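Local atomic coordinates of TTHB210-like domain-containing protein (Thermus thermophilus, PDB entry 3VG8), a protein that is of unknown function but assembles into a novel homodecamer and is controlled by the sigma-E/anti-sigma-E regulatory system. Residues Leu42-Phe47 with His96-Leu101. The protein carries 1 engineered substitution. Sequence-based numbering, arbitrary orientation.
Sequences LVKVVF and HIELVL
Lys44 and Glu98 form a salt bridge over one face of an antiparallel sheet, where residues 42-47, in the middle strand of five, pair with residues 96-101. The Lys44 chain is extended beyond CG, and its NZ lies 3.1 Å from Glu98 OE1, approaching from above the carboxylate plane, 36° out of it; the bond from NZ to OE2 is longer and weak. Both charged ends are shared, for NZ also pairs with Glu107 of helix 104-110, and OE1 accepts a hydrogen bond from Asn80 on the adjoining strand 78-84. Val46 lies beside Glu98 on the same face, the two side chains pointing the same way, with CG2 of Val46 3.9 Å from OE2. The other branch of Val46, CG1, placed anti to the backbone N (chi1 -176°), reaches His96 CD2 at 3.8 Å. An alanine in place of Glu98 would probably leave the Lys44 ammonium with Glu107 but without its partner within the sheet, Asn80 ND2 without this acceptor, and one flank of Val46 less covered.

The reverse face is apolar. Val45 and Leu99 form a hydrogen-bonded pair, their CB atoms 4.0 Å apart, and Phe47 pairs likewise with Ile97. Leu99 CD1 meets the edge of the Phe47 ring near its plane, 4.1 Å from CE1. This layer continues into a subunit interface, where Ile97 and Leu99 pack on the same residues of a neighbouring subunit and Phe47 on its Val79.

Near the start of 42-47, Val43 and Lys44 form a classic beta bulge opposite Ala35. At the bulge, Leu101 N bonds to Val43 O, and Leu101 CD1 touches Leu42 CD2 at 3.7 Å.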
# COMPACT_ATOMS: atom_id res chain seq x y z
N LEU F 42 18.29 -18.56 21.72
CA LEU F 42 18.71 -17.35 22.44
C LEU F 42 18.35 -16.12 21.59
O LEU F 42 18.82 -15.97 20.47
CB LEU F 42 20.21 -17.38 22.70
CG LEU F 42 20.79 -16.12 23.36
CD1 LEU F 42 20.18 -15.92 24.74
CD2 LEU F 42 22.32 -16.27 23.45
N VAL F 43 17.52 -15.25 22.16
CA VAL F 43 17.06 -14.04 21.48
C VAL F 43 17.90 -12.81 21.80
O VAL F 43 18.18 -11.98 20.91
CB VAL F 43 15.58 -13.76 21.88
CG1 VAL F 43 15.06 -12.49 21.22
CG2 VAL F 43 14.70 -14.94 21.45
N LYS F 44 18.31 -12.67 23.06
CA LYS F 44 19.09 -11.50 23.45
C LYS F 44 19.84 -11.66 24.75
O LYS F 44 19.53 -12.51 25.56
CB LYS F 44 18.20 -10.26 23.52
CG LYS F 44 17.04 -10.31 24.53
CD LYS F 44 16.24 -8.99 24.48
CE LYS F 44 14.91 -9.04 25.20
NZ LYS F 44 14.09 -7.79 24.97
N VAL F 45 20.84 -10.79 24.92
CA VAL F 45 21.73 -10.73 26.06
C VAL F 45 21.47 -9.37 26.74
O VAL F 45 21.67 -8.31 26.14
CB VAL F 45 23.18 -10.80 25.56
CG1 VAL F 45 24.15 -10.70 26.70
CG2 VAL F 45 23.36 -12.11 24.80
N VAL F 46 21.03 -9.41 27.99
CA VAL F 46 20.65 -8.18 28.69
C VAL F 46 21.50 -7.78 29.92
O VAL F 46 21.56 -8.53 30.89
CB VAL F 46 19.17 -8.28 29.14
CG1 VAL F 46 18.71 -6.98 29.79
CG2 VAL F 46 18.29 -8.62 27.96
N PHE F 47 22.16 -6.63 29.86
CA PHE F 47 22.94 -6.12 30.99
C PHE F 47 22.05 -5.15 31.77
O PHE F 47 21.34 -4.34 31.19
CB PHE F 47 24.18 -5.35 30.51
CG PHE F 47 25.17 -6.21 29.81
CD1 PHE F 47 25.07 -6.43 28.44
CD2 PHE F 47 26.17 -6.87 30.52
CE1 PHE F 47 25.95 -7.30 27.80
CE2 PHE F 47 27.04 -7.73 29.89
CZ PHE F 47 26.93 -7.94 28.53
N HIS F 96 18.33 -1.29 30.76
CA HIS F 96 18.56 -2.64 30.28
C HIS F 96 19.34 -2.43 29.00
O HIS F 96 18.83 -1.82 28.08
CB HIS F 96 17.24 -3.35 29.94
CG HIS F 96 16.46 -3.79 31.13
ND1 HIS F 96 16.14 -2.95 32.18
CD2 HIS F 96 15.89 -4.99 31.42
CE1 HIS F 96 15.40 -3.61 33.06
NE2 HIS F 96 15.24 -4.84 32.62
N ILE F 97 20.57 -2.91 28.94
CA ILE F 97 21.33 -2.76 27.72
C ILE F 97 21.24 -4.14 27.08
O ILE F 97 21.75 -5.13 27.61
CB ILE F 97 22.79 -2.37 28.01
CG1 ILE F 97 22.83 -1.18 28.97
CG2 ILE F 97 23.48 -2.01 26.73
CD1 ILE F 97 22.21 0.07 28.40
N GLU F 98 20.59 -4.18 25.94
CA GLU F 98 20.34 -5.42 25.25
C GLU F 98 21.07 -5.62 23.92
O GLU F 98 21.06 -4.74 23.05
CB GLU F 98 18.82 -5.56 25.03
CG GLU F 98 17.95 -4.93 26.11
CD GLU F 98 16.48 -5.35 26.00
OE1 GLU F 98 15.90 -5.29 24.89
OE2 GLU F 98 15.89 -5.74 27.04
N LEU F 99 21.70 -6.77 23.79
CA LEU F 99 22.39 -7.18 22.57
C LEU F 99 21.41 -8.19 21.96
O LEU F 99 21.29 -9.31 22.45
CB LEU F 99 23.72 -7.86 22.92
CG LEU F 99 24.91 -6.91 23.09
CD1 LEU F 99 24.60 -5.88 24.15
CD2 LEU F 99 26.17 -7.71 23.44
N VAL F 100 20.70 -7.78 20.91
CA VAL F 100 19.68 -8.61 20.28
C VAL F 100 20.20 -9.36 19.07
O VAL F 100 20.77 -8.79 18.17
CB VAL F 100 18.45 -7.73 19.91
CG1 VAL F 100 17.25 -8.62 19.56
CG2 VAL F 100 18.09 -6.80 21.10
N LEU F 101 19.99 -10.67 19.06
CA LEU F 101 20.52 -11.52 18.01
C LEU F 101 19.62 -11.79 16.81
O LEU F 101 19.95 -12.63 15.98
CB LEU F 101 20.99 -12.83 18.65
CG LEU F 101 21.59 -12.60 20.06
CD1 LEU F 101 22.06 -13.92 20.63
CD2 LEU F 101 22.76 -11.60 19.99